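Local coordinates for probable outer membrane protein (PDB 3DWO) that probably carries long-chain fatty acids or other hydrophobic compounds across the outer membrane of Pseudomonas aeruginosa, as a beta-barrel channel of the FadL family, at residues Y63-N68 with S182-P187; Q175-Y180 with D417-G422. All coordinates share one frame; numbering follows the deposited sequence.

Contact 1 of 2, residues Y63-N68 with S182-P187. With C8E ((hydroxyethyloxy)tri(ethyloxy)octane), chain C.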
# COMPACT_ATOMS: atom_id res chain seq x y z
N TYR A 63 20.02 -8.88 -16.27
CA TYR A 63 21.08 -9.84 -16.55
C TYR A 63 20.91 -11.13 -15.76
O TYR A 63 20.30 -11.12 -14.70
CB TYR A 63 22.44 -9.25 -16.19
CG TYR A 63 22.75 -7.92 -16.86
CD1 TYR A 63 22.29 -6.72 -16.32
CD2 TYR A 63 23.50 -7.88 -18.04
CE1 TYR A 63 22.59 -5.49 -16.93
CE2 TYR A 63 23.80 -6.66 -18.66
CZ TYR A 63 23.34 -5.48 -18.10
OH TYR A 63 23.64 -4.29 -18.72
N ASP A 64 21.44 -12.23 -16.29
CA ASP A 64 21.38 -13.49 -15.59
C ASP A 64 22.59 -13.52 -14.66
O ASP A 64 23.38 -12.57 -14.63
CB ASP A 64 21.41 -14.70 -16.55
CG ASP A 64 22.65 -14.74 -17.42
OD1 ASP A 64 23.72 -14.22 -17.03
OD2 ASP A 64 22.56 -15.33 -18.52
N TYR A 65 22.73 -14.60 -13.90
CA TYR A 65 23.83 -14.70 -12.94
C TYR A 65 25.23 -14.67 -13.56
O TYR A 65 26.21 -14.45 -12.86
CB TYR A 65 23.66 -15.97 -12.09
CG TYR A 65 24.12 -17.25 -12.76
CD1 TYR A 65 25.42 -17.73 -12.56
CD2 TYR A 65 23.27 -17.99 -13.57
CE1 TYR A 65 25.85 -18.91 -13.17
CE2 TYR A 65 23.69 -19.16 -14.18
CZ TYR A 65 24.98 -19.62 -13.98
OH TYR A 65 25.39 -20.79 -14.58
N GLN A 66 25.32 -14.88 -14.87
CA GLN A 66 26.63 -14.87 -15.54
C GLN A 66 26.94 -13.54 -16.21
O GLN A 66 27.95 -13.42 -16.90
CB GLN A 66 26.72 -15.99 -16.57
CG GLN A 66 26.67 -17.38 -15.98
CD GLN A 66 26.82 -18.47 -17.02
OE1 GLN A 66 25.96 -18.64 -17.89
NE2 GLN A 66 27.91 -19.21 -16.94
N GLY A 67 26.07 -12.55 -16.03
CA GLY A 67 26.30 -11.25 -16.65
C GLY A 67 25.75 -11.14 -18.06
O GLY A 67 25.93 -10.11 -18.72
N ASN A 68 25.07 -12.18 -18.54
CA ASN A 68 24.51 -12.13 -19.88
C ASN A 68 23.17 -11.41 -19.88
O ASN A 68 22.41 -11.48 -18.92
CB ASN A 68 24.28 -13.55 -20.44
CG ASN A 68 25.56 -14.36 -20.52
OD1 ASN A 68 26.59 -13.88 -21.00
ND2 ASN A 68 25.51 -15.60 -20.05
N SER A 182 19.64 -21.25 -9.91
CA SER A 182 19.75 -21.33 -8.46
C SER A 182 20.80 -22.35 -8.05
O SER A 182 21.58 -22.11 -7.11
CB SER A 182 18.40 -21.71 -7.85
OG SER A 182 17.46 -20.69 -8.08
N ALA A 183 20.83 -23.49 -8.74
CA ALA A 183 21.79 -24.55 -8.46
C ALA A 183 23.23 -24.08 -8.68
O ALA A 183 24.10 -24.30 -7.84
CB ALA A 183 21.51 -25.77 -9.35
N ALA A 184 23.46 -23.42 -9.81
CA ALA A 184 24.78 -22.91 -10.17
C ALA A 184 25.39 -22.05 -9.06
O ALA A 184 26.61 -22.03 -8.90
CB ALA A 184 24.69 -22.11 -11.46
N ASN A 185 24.54 -21.33 -8.32
CA ASN A 185 24.98 -20.45 -7.23
C ASN A 185 24.87 -21.09 -5.85
O ASN A 185 25.22 -20.46 -4.85
CB ASN A 185 24.14 -19.17 -7.23
CG ASN A 185 24.43 -18.27 -8.42
OD1 ASN A 185 25.49 -17.66 -8.50
ND2 ASN A 185 23.49 -18.19 -9.35
N SER A 186 24.38 -22.32 -5.79
CA SER A 186 24.17 -23.00 -4.51
C SER A 186 25.41 -23.52 -3.79
O SER A 186 26.44 -23.77 -4.40
CB SER A 186 23.22 -24.17 -4.71
OG SER A 186 23.87 -25.21 -5.44
N PRO A 187 25.31 -23.71 -2.47
CA PRO A 187 26.45 -24.22 -1.71
C PRO A 187 26.59 -25.74 -1.84
O PRO A 187 27.60 -26.31 -1.41
CB PRO A 187 26.14 -23.79 -0.28
CG PRO A 187 24.66 -23.87 -0.23
CD PRO A 187 24.26 -23.22 -1.55
C1 C8E C . 11.75 -19.65 -3.76
C2 C8E C . 13.01 -20.35 -3.60
C3 C8E C . 13.31 -21.28 -4.68
C4 C8E C . 14.52 -22.00 -4.30
C5 C8E C . 14.98 -22.79 -5.47
C6 C8E C . 16.23 -23.42 -5.18
C7 C8E C . 16.35 -24.31 -6.32
C8 C8E C . 17.57 -25.11 -6.14
O9 C8E C . 18.13 -26.06 -7.02
C10 C8E C . 17.39 -27.21 -7.39
C11 C8E C . 18.30 -27.98 -8.28
O12 C8E C . 17.80 -28.07 -9.62
C13 C8E C . 18.76 -28.61 -10.56
C14 C8E C . 18.52 -28.89 -12.08
O15 C8E C . 17.43 -28.53 -12.99
C16 C8E C . 16.42 -29.56 -12.99
C17 C8E C . 16.63 -30.67 -14.04
O18 C8E C . 16.15 -32.02 -13.86
C19 C8E C . 17.13 -32.88 -13.23
C20 C8E C . 16.78 -34.25 -12.54
O21 C8E C . 17.70 -34.78 -11.59
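With chi1 of 81°, Tyr65 places CG between its own backbone N and carbonyl carbon, and its ring lies against Ala184 and Asn185; Asn185 swings CG to the side away from its carbonyl carbon (chi1 -70°), which brings its amide up to the root of the tyrosine. Asn185 ND2 lies 3.5 Å from Tyr65 CB, and the amide plane stands 84° from the ring, nearly perpendicular. Further out, the methyl CB of Ala184 packs against the phenol end, 3.6 Å from Tyr65 CZ. The meeting is van der Waals in kind, since the polar ends bond to others: Tyr65 OH to Phe194 O, Asn185 ND2 to Ala181 O. The tyrosine sits on a type I turn from Asp64 to Gly67 that is braced from within. Asp64 OD1 takes Gln66 N at 2.8 Å, forming an Asx turn, and Asn68 N at 2.9 Å, the two N-H groups arriving from opposite faces of the carboxylate. Within 182-187, Ser186 OG bonds Ala183 O in the carbonyl plane at 2.6 Å. The contact is a small surface one, joining the loop that follows strand 44-63 to the C-terminal end of helix 179-184.

Contact 2 of 2, residues Q175-Y180 with D417-G422; sequences QNLDLY and DRLGGG. With C8E ((hydroxyethyloxy)tri(ethyloxy)octane), chain C; C8E ((hydroxyethyloxy)tri(ethyloxy)octane), chain D.
The end of strand 158-177 passes the loop between strands 395-411 and 423-441 with Leu177 CA 6.5 Å from Leu419 CA, and a water spans the two backbones, within hydrogen-bonding reach of Asn176 O at 3.0 Å and Leu419 O at 2.7 Å. Leu419 is the side chain both partners meet. Its CD2 lies 4.3 Å from Leu177 CD2, while its CD1 is 4.2 Å from Gln175 NE2, the glutamine and leucine crossing at about a right angle. Extended with CG anti to N (chi1 171°), Gln175 carries its amide to the detergent of chain D, whose O21 donates to OE1 at 2.9 Å; Arg372 also bonds OE1, and NE2 is given to Asp134 O. The octyl tail of the chain C detergent runs beside both leucines, with C3 4.0 Å from Leu177 CD1. Beyond the strand, Asp178 takes the N-cap position of helix 179-184, its OD1 accepting from Ala181 N. On that helix the Tyr180 ring offers one face to ether atom O15 of the same detergent, 3.1 Å above the ring centre. The chemistry is thus divided: leucine methyls line the alkyl tail of one detergent, and the Gln175 amide receives the hydroxyl of a second. Such mixed surroundings are consistent with binding amphipathic molecules in a FadL-type channel.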
# COMPACT_ATOMS: atom_id res chain seq x y z
N GLN A 175 6.35 -14.99 -9.40
CA GLN A 175 7.69 -14.64 -9.81
C GLN A 175 8.27 -15.88 -10.48
O GLN A 175 7.93 -17.00 -10.11
CB GLN A 175 8.50 -14.26 -8.56
CG GLN A 175 9.99 -14.06 -8.72
CD GLN A 175 10.63 -13.61 -7.41
OE1 GLN A 175 9.98 -13.60 -6.37
NE2 GLN A 175 11.90 -13.22 -7.47
N ASN A 176 9.11 -15.67 -11.49
CA ASN A 176 9.71 -16.79 -12.18
C ASN A 176 10.87 -17.35 -11.37
O ASN A 176 11.61 -16.59 -10.74
CB ASN A 176 10.25 -16.36 -13.54
CG ASN A 176 10.90 -17.51 -14.28
OD1 ASN A 176 10.24 -18.48 -14.64
ND2 ASN A 176 12.22 -17.41 -14.51
N LEU A 177 11.01 -18.67 -11.38
CA LEU A 177 12.11 -19.33 -10.69
C LEU A 177 12.87 -20.11 -11.75
O LEU A 177 12.28 -20.77 -12.60
CB LEU A 177 11.61 -20.33 -9.64
CG LEU A 177 10.68 -19.91 -8.50
CD1 LEU A 177 10.58 -21.09 -7.53
CD2 LEU A 177 11.21 -18.67 -7.77
N ASP A 178 14.19 -20.03 -11.68
CA ASP A 178 15.09 -20.71 -12.60
C ASP A 178 15.95 -21.67 -11.77
O ASP A 178 17.03 -21.29 -11.29
CB ASP A 178 15.96 -19.65 -13.28
CG ASP A 178 16.86 -20.22 -14.34
OD1 ASP A 178 17.11 -21.44 -14.32
OD2 ASP A 178 17.32 -19.44 -15.19
N LEU A 179 15.48 -22.90 -11.58
CA LEU A 179 16.21 -23.90 -10.78
C LEU A 179 17.68 -24.13 -11.16
O LEU A 179 18.52 -24.29 -10.28
CB LEU A 179 15.49 -25.25 -10.78
CG LEU A 179 14.07 -25.38 -10.22
CD1 LEU A 179 13.88 -26.81 -9.72
CD2 LEU A 179 13.83 -24.41 -9.09
N TYR A 180 17.98 -24.18 -12.45
CA TYR A 180 19.36 -24.38 -12.87
C TYR A 180 20.24 -23.21 -12.43
O TYR A 180 21.37 -23.40 -11.98
CB TYR A 180 19.46 -24.54 -14.38
CG TYR A 180 19.35 -25.97 -14.86
CD1 TYR A 180 20.23 -26.95 -14.39
CD2 TYR A 180 18.39 -26.34 -15.79
CE1 TYR A 180 20.14 -28.26 -14.83
CE2 TYR A 180 18.29 -27.65 -16.24
CZ TYR A 180 19.17 -28.61 -15.75
OH TYR A 180 19.06 -29.91 -16.18
N ASP A 417 21.40 -15.97 -4.17
CA ASP A 417 21.71 -17.25 -4.82
C ASP A 417 20.51 -18.14 -5.17
O ASP A 417 20.34 -18.51 -6.34
CB ASP A 417 22.68 -18.06 -3.96
CG ASP A 417 24.03 -17.37 -3.78
OD1 ASP A 417 24.43 -16.58 -4.66
OD2 ASP A 417 24.71 -17.64 -2.75
N ARG A 418 19.68 -18.49 -4.19
CA ARG A 418 18.56 -19.38 -4.47
C ARG A 418 17.50 -18.81 -5.42
O ARG A 418 16.63 -19.54 -5.89
CB ARG A 418 17.91 -19.87 -3.17
CG ARG A 418 17.15 -18.85 -2.35
CD ARG A 418 16.57 -19.52 -1.10
NE ARG A 418 17.62 -20.02 -0.21
CZ ARG A 418 17.40 -20.78 0.86
NH1 ARG A 418 16.17 -21.15 1.19
NH2 ARG A 418 18.42 -21.19 1.60
N LEU A 419 17.58 -17.51 -5.71
CA LEU A 419 16.63 -16.89 -6.64
C LEU A 419 17.21 -16.69 -8.04
O LEU A 419 16.63 -15.99 -8.87
CB LEU A 419 16.13 -15.56 -6.09
CG LEU A 419 15.17 -15.66 -4.90
CD1 LEU A 419 14.70 -14.26 -4.52
CD2 LEU A 419 13.96 -16.55 -5.26
N GLY A 420 18.36 -17.31 -8.30
CA GLY A 420 18.96 -17.20 -9.62
C GLY A 420 20.17 -16.29 -9.81
O GLY A 420 20.81 -16.36 -10.86
N GLY A 421 20.47 -15.44 -8.83
CA GLY A 421 21.62 -14.55 -8.93
C GLY A 421 21.61 -13.47 -10.01
O GLY A 421 22.66 -12.89 -10.32
N GLY A 422 20.45 -13.18 -10.59
CA GLY A 422 20.39 -12.15 -11.62
C GLY A 422 20.36 -10.74 -11.05
O GLY A 422 20.41 -10.55 -9.84
C1 C8E C . 11.75 -19.65 -3.76
C2 C8E C . 13.01 -20.35 -3.60
C3 C8E C . 13.31 -21.28 -4.68
C4 C8E C . 14.52 -22.00 -4.30
C5 C8E C . 14.98 -22.79 -5.47
C6 C8E C . 16.23 -23.42 -5.18
C7 C8E C . 16.35 -24.31 -6.32
C8 C8E C . 17.57 -25.11 -6.14
O9 C8E C . 18.13 -26.06 -7.02
C10 C8E C . 17.39 -27.21 -7.39
C11 C8E C . 18.30 -27.98 -8.28
O12 C8E C . 17.80 -28.07 -9.62
C13 C8E C . 18.76 -28.61 -10.56
C14 C8E C . 18.52 -28.89 -12.08
O15 C8E C . 17.43 -28.53 -12.99
C16 C8E C . 16.42 -29.56 -12.99
C17 C8E C . 16.63 -30.67 -14.04
O18 C8E C . 16.15 -32.02 -13.86
C19 C8E C . 17.13 -32.88 -13.23
C20 C8E C . 16.78 -34.25 -12.54
O21 C8E C . 17.70 -34.78 -11.59
C1 C8E D . 10.14 -2.40 -2.72
C2 C8E D . 9.39 -3.64 -2.91
C3 C8E D . 8.74 -4.16 -1.71
C4 C8E D . 7.98 -5.32 -2.11
C5 C8E D . 6.94 -5.59 -1.09
C6 C8E D . 5.88 -6.42 -1.65
C7 C8E D . 5.33 -6.98 -0.43
C8 C8E D . 3.85 -7.04 -0.55
O9 C8E D . 3.02 -8.16 -0.28
C10 C8E D . 3.21 -9.35 -1.03
C11 C8E D . 2.20 -10.32 -0.51
O12 C8E D . 2.79 -11.18 0.48
C13 C8E D . 2.92 -12.59 0.10
C14 C8E D . 4.08 -13.22 -0.72
O15 C8E D . 4.93 -14.38 -0.46
C16 C8E D . 6.13 -14.03 0.25
C17 C8E D . 7.33 -13.67 -0.64
O18 C8E D . 7.41 -14.00 -2.04
C19 C8E D . 8.02 -15.29 -2.30
C20 C8E D . 9.28 -15.47 -3.23
O21 C8E D . 9.09 -15.79 -4.61
O HOH W 1 13.92 -16.26 -8.89

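Contacts 1 and 2 adjoin, their centres about 8 Å apart, and both draw on helix 179-184: residues 175-180 lead into it and 182-187 lead out. A probable hydrogen bond of 2.6 Å from Ser182 OG to Arg418 O ties the helix of contact 1 to the 417-422 loop of contact 2. The same loop touches the opposite partner of contact 1, with Gly420 O 3.1 Å from Tyr65 CB, and also packs on Asn185 through Asp417. The chain C detergent is shared: Ser182 CB comes within 3.6 Å of its C7, and Arg418 O within 3.6 Å of its C4. Three loop regions of the barrel thus meet here, and two of them, through 175-187 and 417-422, touch that detergent.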